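Local structure of putative ATPase Rv3679 (Mycobacterium tuberculosis H37Rv, 6BS3) at residues Lys34-Leu45 / Ala158-Thr166; His200-Leu211 / Met230-Arg241. The protein forms one subunit of the heterodimeric BagAB complex, which hydrolyses ATP to support resistance to nitric oxide and elevated glycerol. All coordinates share one frame; numbering follows the deposited sequence.

Contact 1 (Lys34-Leu45 / Ala158-Thr166); sequences KSTIAAALALTL and AIVVDAPPT. With MG (magnesium ion), chain D; ADP (adenosine-5'-diphosphate), chain C.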
# COMPACT_ATOMS: atom_id res chain seq x y z
N LYS A 34 -1.19 -1.11 9.92
CA LYS A 34 -1.99 -0.12 10.68
C LYS A 34 -3.27 -0.71 11.26
O LYS A 34 -3.52 -0.55 12.46
CB LYS A 34 -2.39 1.08 9.80
CG LYS A 34 -1.28 2.03 9.41
CD LYS A 34 -1.85 3.19 8.55
CE LYS A 34 -2.39 2.73 7.20
NZ LYS A 34 -1.37 2.01 6.40
N SER A 35 -4.10 -1.37 10.41
CA SER A 35 -5.37 -1.97 10.82
C SER A 35 -5.21 -3.05 11.86
O SER A 35 -5.93 -3.03 12.86
CB SER A 35 -6.15 -2.50 9.62
OG SER A 35 -6.49 -1.46 8.71
N THR A 36 -4.30 -4.00 11.63
CA THR A 36 -3.97 -5.10 12.55
C THR A 36 -3.49 -4.58 13.91
O THR A 36 -3.97 -5.04 14.95
CB THR A 36 -2.88 -6.00 11.92
OG1 THR A 36 -3.29 -6.40 10.62
CG2 THR A 36 -2.59 -7.23 12.75
N ILE A 37 -2.51 -3.65 13.90
CA ILE A 37 -1.87 -3.07 15.09
C ILE A 37 -2.82 -2.12 15.85
O ILE A 37 -2.76 -2.08 17.07
CB ILE A 37 -0.52 -2.42 14.70
CG1 ILE A 37 0.43 -3.51 14.12
CG2 ILE A 37 0.13 -1.66 15.88
CD1 ILE A 37 1.76 -3.03 13.70
N ALA A 38 -3.72 -1.39 15.14
CA ALA A 38 -4.68 -0.50 15.78
C ALA A 38 -5.68 -1.38 16.57
O ALA A 38 -5.95 -1.08 17.74
CB ALA A 38 -5.38 0.37 14.74
N ALA A 39 -6.12 -2.51 15.98
CA ALA A 39 -6.99 -3.47 16.68
C ALA A 39 -6.26 -4.14 17.88
O ALA A 39 -6.85 -4.27 18.95
CB ALA A 39 -7.48 -4.53 15.71
N ALA A 40 -4.98 -4.52 17.71
CA ALA A 40 -4.19 -5.12 18.80
C ALA A 40 -3.94 -4.10 19.92
O ALA A 40 -3.96 -4.47 21.09
CB ALA A 40 -2.87 -5.67 18.26
N LEU A 41 -3.72 -2.80 19.56
CA LEU A 41 -3.53 -1.71 20.51
C LEU A 41 -4.83 -1.49 21.31
O LEU A 41 -4.77 -1.35 22.53
CB LEU A 41 -3.06 -0.41 19.80
CG LEU A 41 -2.92 0.86 20.71
CD1 LEU A 41 -2.01 0.59 21.90
CD2 LEU A 41 -2.49 2.09 19.91
N ALA A 42 -5.98 -1.48 20.62
CA ALA A 42 -7.32 -1.32 21.22
C ALA A 42 -7.57 -2.41 22.25
O ALA A 42 -8.03 -2.10 23.35
CB ALA A 42 -8.40 -1.34 20.14
N LEU A 43 -7.21 -3.68 21.92
CA LEU A 43 -7.33 -4.84 22.82
C LEU A 43 -6.46 -4.66 24.04
O LEU A 43 -6.91 -4.96 25.14
CB LEU A 43 -6.98 -6.18 22.12
CG LEU A 43 -7.99 -6.71 21.07
CD1 LEU A 43 -7.37 -7.83 20.21
CD2 LEU A 43 -9.29 -7.23 21.74
N THR A 44 -5.24 -4.14 23.85
CA THR A 44 -4.27 -3.92 24.94
C THR A 44 -4.78 -2.86 25.93
O THR A 44 -4.69 -3.07 27.12
CB THR A 44 -2.87 -3.55 24.38
OG1 THR A 44 -2.47 -4.50 23.40
CG2 THR A 44 -1.83 -3.50 25.46
N LEU A 45 -5.33 -1.75 25.42
CA LEU A 45 -5.81 -0.65 26.23
C LEU A 45 -7.14 -0.95 26.91
O LEU A 45 -7.42 -0.33 27.93
CB LEU A 45 -5.87 0.65 25.40
CG LEU A 45 -4.51 1.16 24.83
CD1 LEU A 45 -4.71 2.37 23.99
CD2 LEU A 45 -3.49 1.45 25.95
N ALA A 158 -10.23 5.14 26.10
CA ALA A 158 -9.34 5.51 25.00
C ALA A 158 -10.03 5.32 23.67
O ALA A 158 -10.99 4.55 23.56
CB ALA A 158 -8.04 4.68 25.03
N ILE A 159 -9.55 6.03 22.66
CA ILE A 159 -9.99 5.96 21.26
C ILE A 159 -8.75 5.61 20.45
O ILE A 159 -7.71 6.26 20.57
CB ILE A 159 -10.62 7.30 20.76
CG1 ILE A 159 -11.71 7.87 21.73
CG2 ILE A 159 -11.13 7.19 19.30
CD1 ILE A 159 -12.95 7.13 21.91
N VAL A 160 -8.85 4.56 19.63
CA VAL A 160 -7.76 4.15 18.75
C VAL A 160 -8.25 4.33 17.31
O VAL A 160 -9.28 3.79 16.93
CB VAL A 160 -7.20 2.72 19.04
CG1 VAL A 160 -6.02 2.40 18.11
CG2 VAL A 160 -6.80 2.56 20.52
N VAL A 161 -7.54 5.17 16.56
CA VAL A 161 -7.89 5.43 15.18
C VAL A 161 -6.92 4.70 14.26
O VAL A 161 -5.70 4.86 14.37
CB VAL A 161 -8.01 6.96 14.86
CG1 VAL A 161 -8.46 7.20 13.42
CG2 VAL A 161 -8.96 7.65 15.83
N ASP A 162 -7.49 3.83 13.37
CA ASP A 162 -6.81 3.16 12.27
C ASP A 162 -6.86 4.34 11.25
O ASP A 162 -7.88 4.59 10.61
CB ASP A 162 -7.61 1.93 11.84
CG ASP A 162 -7.20 1.21 10.57
OD1 ASP A 162 -6.19 1.60 9.95
OD2 ASP A 162 -7.90 0.26 10.18
N ALA A 163 -5.80 5.15 11.27
CA ALA A 163 -5.71 6.42 10.56
C ALA A 163 -5.27 6.33 9.07
O ALA A 163 -4.74 5.31 8.66
CB ALA A 163 -4.77 7.35 11.34
N PRO A 164 -5.42 7.42 8.27
CA PRO A 164 -4.88 7.41 6.91
C PRO A 164 -3.35 7.12 6.89
O PRO A 164 -2.66 7.27 7.91
CB PRO A 164 -5.21 8.82 6.40
CG PRO A 164 -6.37 9.25 7.20
CD PRO A 164 -6.02 8.74 8.56
N PRO A 165 -2.78 6.68 5.73
CA PRO A 165 -1.34 6.35 5.71
C PRO A 165 -0.38 7.53 5.90
O PRO A 165 -0.80 8.68 5.96
CB PRO A 165 -1.17 5.66 4.33
CG PRO A 165 -2.23 6.25 3.49
CD PRO A 165 -3.40 6.41 4.42
N THR A 166 0.93 7.23 5.97
CA THR A 166 2.01 8.23 6.19
C THR A 166 2.03 9.39 5.18
O THR A 166 2.39 10.51 5.57
CB THR A 166 3.40 7.56 6.29
OG1 THR A 166 3.67 6.85 5.09
CG2 THR A 166 3.51 6.60 7.46
MG MG D . -5.82 -0.98 6.58
PB ADP C . -2.36 -1.61 6.62
O1B ADP C . -3.71 -1.30 7.29
O2B ADP C . -2.54 -1.61 5.08
O3B ADP C . -1.23 -0.70 7.05
PA ADP C . -2.77 -4.43 7.43
O1A ADP C . -4.01 -4.63 6.54
O2A ADP C . -3.13 -4.38 8.87
O3A ADP C . -2.00 -3.11 6.99
O5' ADP C . -1.62 -5.47 7.08
C5' ADP C . -1.13 -5.80 5.76
C4' ADP C . -1.07 -7.31 5.66
O4' ADP C . -0.08 -7.81 6.58
C3' ADP C . -2.36 -8.06 5.99
O3' ADP C . -2.50 -9.18 5.13
C2' ADP C . -2.16 -8.47 7.45
O2' ADP C . -2.93 -9.60 7.85
C1' ADP C . -0.66 -8.74 7.48
N9 ADP C . -0.02 -8.57 8.79
C8 ADP C . -0.03 -7.46 9.59
N7 ADP C . 0.69 -7.57 10.67
C5 ADP C . 1.22 -8.85 10.59
C6 ADP C . 2.11 -9.58 11.41
N6 ADP C . 2.60 -9.11 12.56
N1 ADP C . 2.47 -10.82 11.01
C2 ADP C . 1.97 -11.30 9.87
N3 ADP C . 1.12 -10.72 9.02
C4 ADP C . 0.79 -9.48 9.43
O HOH W 1 -8.45 -1.34 12.57
O HOH W 2 -5.81 0.86 7.30
O HOH W 3 -7.82 -0.64 6.02
O HOH W 4 -4.71 -0.26 4.59
O HOH W 5 -6.15 -3.03 6.33
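The D162 carboxylate is the flat group that meets S35 across this contact. S35 OG donates to D162 OD2 at 2.7 Å, arriving on the syn side but 25° out of the carboxylate plane. One water bridges OD2 to S35 O, and a second donates to D162 OD1 at 2.8 Å. That second water also binds the magnesium ion, so D162 lies in the metal's second shell. The pattern is that of a P-loop NTPase: K34 and S35 belong to the Walker A loop, while D162 and the APPT after it fit the switch II element of the ArsA/Get3 family. S35 OG itself binds magnesium at 2.3 Å; D162 thus positions a first-shell ligand. The carboxylate gets there because CG stands anti to the backbone N (chi1 171°), which swings it along the strand toward the start of the helix.

K34 runs beside the chain after D162. Its CD lies 3.6 Å from A163 O, and bends at the third and fourth torsions bring NZ to ADP O3B at 2.8 Å, with G28 O as a second partner. T36 grips ADP O2A twice, through N and OG1.

Behind the site the packing is apolar. Helix 34-45 and strand 158-162 run antiparallel at 172°, their axes approaching to 7.9 Å, a spacing that small residues permit. V160 sends its two methyls to different places on the helix: CG2 sits 4.0 Å from A42 CA, with L45 CD1 beside it, while CG1 touches A38 CB and L41 CD2 and comes within 3.5 Å of A38 O.

Contact 2 (His200-Leu211 / Met230-Arg241); sequences HSNQTAIHLVTL and MELPIGSVIVNR. With ADP (adenosine-5'-diphosphate), chain C.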
# COMPACT_ATOMS: atom_id res chain seq x y z
N HIS A 200 -3.21 18.83 19.34
CA HIS A 200 -1.93 19.38 19.80
C HIS A 200 -1.62 19.12 21.31
O HIS A 200 -0.48 19.32 21.73
CB HIS A 200 -1.84 20.88 19.45
CG HIS A 200 -1.66 21.08 17.98
ND1 HIS A 200 -2.73 21.00 17.10
CD2 HIS A 200 -0.52 21.24 17.26
CE1 HIS A 200 -2.22 21.13 15.89
NE2 HIS A 200 -0.90 21.28 15.93
N SER A 201 -2.58 18.58 22.07
CA SER A 201 -2.39 18.31 23.50
C SER A 201 -1.72 16.96 23.81
O SER A 201 -1.50 16.13 22.92
CB SER A 201 -3.72 18.42 24.25
OG SER A 201 -4.51 17.27 24.04
N ASN A 202 -1.44 16.75 25.12
CA ASN A 202 -0.90 15.55 25.75
C ASN A 202 -1.97 14.43 25.83
O ASN A 202 -1.67 13.35 26.33
CB ASN A 202 -0.29 15.87 27.14
CG ASN A 202 -1.24 16.32 28.25
OD1 ASN A 202 -2.48 16.20 28.19
ND2 ASN A 202 -0.67 16.85 29.32
N GLN A 203 -3.20 14.72 25.36
CA GLN A 203 -4.33 13.77 25.29
C GLN A 203 -4.27 12.97 23.98
O GLN A 203 -5.03 12.02 23.80
CB GLN A 203 -5.67 14.52 25.34
CG GLN A 203 -5.95 15.24 26.65
CD GLN A 203 -6.53 14.30 27.66
OE1 GLN A 203 -5.81 13.58 28.36
NE2 GLN A 203 -7.86 14.29 27.73
N THR A 204 -3.37 13.38 23.06
CA THR A 204 -3.19 12.76 21.75
C THR A 204 -1.76 12.23 21.57
O THR A 204 -0.83 12.76 22.18
CB THR A 204 -3.60 13.79 20.64
OG1 THR A 204 -4.90 14.29 20.91
CG2 THR A 204 -3.58 13.21 19.22
N ALA A 205 -1.61 11.19 20.73
CA ALA A 205 -0.32 10.61 20.31
C ALA A 205 -0.52 9.94 18.97
O ALA A 205 -1.50 9.23 18.77
CB ALA A 205 0.19 9.59 21.33
N ILE A 206 0.43 10.16 18.06
CA ILE A 206 0.46 9.56 16.72
C ILE A 206 1.55 8.47 16.72
O ILE A 206 2.72 8.79 16.94
CB ILE A 206 0.68 10.61 15.60
CG1 ILE A 206 -0.44 11.67 15.60
CG2 ILE A 206 0.81 9.95 14.21
CD1 ILE A 206 -0.02 13.08 15.37
N HIS A 207 1.14 7.21 16.49
CA HIS A 207 2.02 6.05 16.41
C HIS A 207 2.22 5.74 14.92
O HIS A 207 1.31 5.88 14.12
CB HIS A 207 1.43 4.83 17.17
CG HIS A 207 1.00 5.15 18.56
ND1 HIS A 207 1.92 5.50 19.54
CD2 HIS A 207 -0.25 5.24 19.07
CE1 HIS A 207 1.21 5.77 20.62
NE2 HIS A 207 -0.10 5.62 20.39
N LEU A 208 3.45 5.36 14.57
CA LEU A 208 3.82 5.12 13.19
C LEU A 208 4.31 3.71 13.01
O LEU A 208 5.36 3.33 13.51
CB LEU A 208 4.88 6.14 12.71
CG LEU A 208 4.47 7.61 12.83
CD1 LEU A 208 5.00 8.23 14.13
CD2 LEU A 208 4.88 8.38 11.61
N VAL A 209 3.50 2.93 12.32
CA VAL A 209 3.82 1.55 11.98
C VAL A 209 4.78 1.56 10.79
O VAL A 209 4.58 2.29 9.83
CB VAL A 209 2.54 0.72 11.69
CG1 VAL A 209 2.87 -0.71 11.26
CG2 VAL A 209 1.62 0.71 12.91
N THR A 210 5.82 0.74 10.87
CA THR A 210 6.80 0.56 9.81
C THR A 210 7.22 -0.90 9.69
O THR A 210 7.05 -1.67 10.63
CB THR A 210 8.01 1.53 10.00
OG1 THR A 210 8.77 1.55 8.79
CG2 THR A 210 8.93 1.14 11.18
N LEU A 211 7.77 -1.26 8.52
CA LEU A 211 8.40 -2.55 8.25
C LEU A 211 9.89 -2.23 8.07
O LEU A 211 10.24 -1.07 7.78
CB LEU A 211 7.83 -3.23 6.98
CG LEU A 211 6.34 -3.64 7.01
CD1 LEU A 211 5.87 -4.06 5.64
CD2 LEU A 211 6.05 -4.75 8.02
N MET A 230 4.36 20.71 12.59
CA MET A 230 2.99 21.09 12.90
C MET A 230 2.75 21.11 14.42
O MET A 230 1.68 21.53 14.86
CB MET A 230 2.01 20.12 12.24
CG MET A 230 1.98 20.22 10.72
SD MET A 230 0.92 18.95 9.98
CE MET A 230 -0.70 19.56 10.44
N GLU A 231 3.76 20.67 15.20
CA GLU A 231 3.74 20.55 16.66
C GLU A 231 2.69 19.53 17.11
O GLU A 231 2.03 19.68 18.13
CB GLU A 231 3.62 21.93 17.35
CG GLU A 231 4.98 22.58 17.56
CD GLU A 231 5.11 24.06 17.23
OE1 GLU A 231 6.14 24.43 16.62
OE2 GLU A 231 4.20 24.84 17.60
N LEU A 232 2.56 18.45 16.32
CA LEU A 232 1.64 17.35 16.62
C LEU A 232 2.38 16.27 17.44
O LEU A 232 3.53 15.96 17.13
CB LEU A 232 0.99 16.80 15.34
CG LEU A 232 -0.11 17.67 14.73
CD1 LEU A 232 -0.41 17.26 13.33
CD2 LEU A 232 -1.39 17.63 15.54
N PRO A 233 1.77 15.75 18.53
CA PRO A 233 2.48 14.78 19.39
C PRO A 233 2.72 13.40 18.79
O PRO A 233 1.79 12.70 18.40
CB PRO A 233 1.60 14.71 20.64
CG PRO A 233 0.26 15.05 20.17
CD PRO A 233 0.43 16.05 19.07
N ILE A 234 4.00 13.02 18.73
CA ILE A 234 4.46 11.71 18.28
C ILE A 234 4.42 10.77 19.50
O ILE A 234 4.80 11.17 20.61
CB ILE A 234 5.87 11.79 17.61
CG1 ILE A 234 5.92 12.82 16.43
CG2 ILE A 234 6.42 10.41 17.18
CD1 ILE A 234 4.82 12.71 15.37
N GLY A 235 3.93 9.56 19.30
CA GLY A 235 3.85 8.54 20.32
C GLY A 235 5.01 7.57 20.20
O GLY A 235 6.08 7.82 20.72
N SER A 236 4.81 6.48 19.46
CA SER A 236 5.84 5.45 19.28
C SER A 236 6.03 5.08 17.81
O SER A 236 5.10 5.21 17.01
CB SER A 236 5.44 4.18 20.03
OG SER A 236 5.57 4.27 21.44
N VAL A 237 7.20 4.55 17.48
CA VAL A 237 7.43 3.94 16.17
C VAL A 237 7.24 2.42 16.45
O VAL A 237 7.84 1.90 17.38
CB VAL A 237 8.81 4.26 15.53
CG1 VAL A 237 9.10 3.35 14.33
CG2 VAL A 237 8.89 5.72 15.11
N ILE A 238 6.34 1.77 15.71
CA ILE A 238 6.05 0.35 15.89
C ILE A 238 6.62 -0.42 14.71
O ILE A 238 6.10 -0.31 13.60
CB ILE A 238 4.53 0.08 16.13
CG1 ILE A 238 3.98 0.97 17.28
CG2 ILE A 238 4.26 -1.43 16.37
CD1 ILE A 238 2.38 0.93 17.55
N VAL A 239 7.69 -1.18 14.96
CA VAL A 239 8.35 -2.01 13.95
C VAL A 239 7.65 -3.35 13.91
O VAL A 239 7.83 -4.17 14.80
CB VAL A 239 9.90 -2.13 14.09
CG1 VAL A 239 10.48 -3.02 12.99
CG2 VAL A 239 10.58 -0.76 14.06
N ASN A 240 6.82 -3.55 12.87
CA ASN A 240 6.06 -4.77 12.66
C ASN A 240 6.86 -5.84 11.90
O ASN A 240 7.88 -5.54 11.26
CB ASN A 240 4.77 -4.42 11.88
CG ASN A 240 3.67 -5.45 11.98
OD1 ASN A 240 3.61 -6.27 12.91
ND2 ASN A 240 2.75 -5.42 11.01
N ARG A 241 6.38 -7.10 11.99
CA ARG A 241 6.87 -8.31 11.32
C ARG A 241 8.37 -8.52 11.43
O ARG A 241 9.07 -8.70 10.42
CB ARG A 241 6.42 -8.40 9.85
CG ARG A 241 4.93 -8.21 9.66
CD ARG A 241 4.41 -8.84 8.39
NE ARG A 241 5.11 -8.36 7.20
CZ ARG A 241 4.88 -8.80 5.97
NH1 ARG A 241 3.93 -9.70 5.75
NH2 ARG A 241 5.58 -8.33 4.95
PB ADP C . -2.36 -1.61 6.62
O1B ADP C . -3.71 -1.30 7.29
O2B ADP C . -2.54 -1.61 5.08
O3B ADP C . -1.23 -0.70 7.05
PA ADP C . -2.77 -4.43 7.43
O1A ADP C . -4.01 -4.63 6.54
O2A ADP C . -3.13 -4.38 8.87
O3A ADP C . -2.00 -3.11 6.99
O5' ADP C . -1.62 -5.47 7.08
C5' ADP C . -1.13 -5.80 5.76
C4' ADP C . -1.07 -7.31 5.66
O4' ADP C . -0.08 -7.81 6.58
C3' ADP C . -2.36 -8.06 5.99
O3' ADP C . -2.50 -9.18 5.13
C2' ADP C . -2.16 -8.47 7.45
O2' ADP C . -2.93 -9.60 7.85
C1' ADP C . -0.66 -8.74 7.48
N9 ADP C . -0.02 -8.57 8.79
C8 ADP C . -0.03 -7.46 9.59
N7 ADP C . 0.69 -7.57 10.67
C5 ADP C . 1.22 -8.85 10.59
C6 ADP C . 2.11 -9.58 11.41
N6 ADP C . 2.60 -9.11 12.56
N1 ADP C . 2.47 -10.82 11.01
C2 ADP C . 1.97 -11.30 9.87
N3 ADP C . 1.12 -10.72 9.02
C4 ADP C . 0.79 -9.48 9.43
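At the adenine end of the nucleotide pocket, L211 CD2 touches N240 CB and lies 3.8 Å from R241 NE, obliquely to the guanidinium. N240 OD1 takes a weak bond from ADP N6, with 129° at the hydrogen. Its ND2 is hydrogen-bonded to T32 O and stands 3.0 Å from ADP N7, so the amide meets the N6/N7 side of the purine from out of its plane. R241 CG packs near ADP C6.

These residues follow from strands 204-210 and 234-240, parallel neighbours joined by helix 214-229 in a beta-alpha-beta crossover. A beta bulge shifts their register by one between I206 and L208. G235 N still bonds to I206 O there, but S236 N turns to the H207 ring: it donates to ND1 at 3.1 Å, 15° out of the ring plane. H207 NE2 pairs with H24 ND1, so both ring nitrogens are engaged. Beyond the bulge, T210 CG2 touches both V237 CG1 and V239 CG2.

At the far end, E231 closes helix 214-229 with a Schellman motif. H200 NE2 donates to M230 O at 2.8 Å, the acceptor only 2° out of the imidazole plane. L232 CD2 covers one face of that ring in a CH-pi contact, 3.8 Å from the centroid. Next to it, P233 CG presses on T204 O at 3.2 Å.

In the fold
Both segments of contact 1 precede those of contact 2 in sequence, and the centres of the two contacts are 11 Å apart. Both include strands of one mixed sheet, in which strand 23-28 separates strand 158-162 from strand 204-210, with strand 234-242 next. Helix 34-46 joins them physically: I37, which takes no part in contact 1's packing, sets CD1 on V209 CG1 at 3.6 Å and on N240 CG at 3.5 Å, while L41 CD2 touches the H207 ring. ADP spans the two, with its phosphates and magnesium at contact 1 and its adenine at contact 2. The phosphate-binding and adenine-binding ends of the nucleotide site therefore share one sheet and one helix.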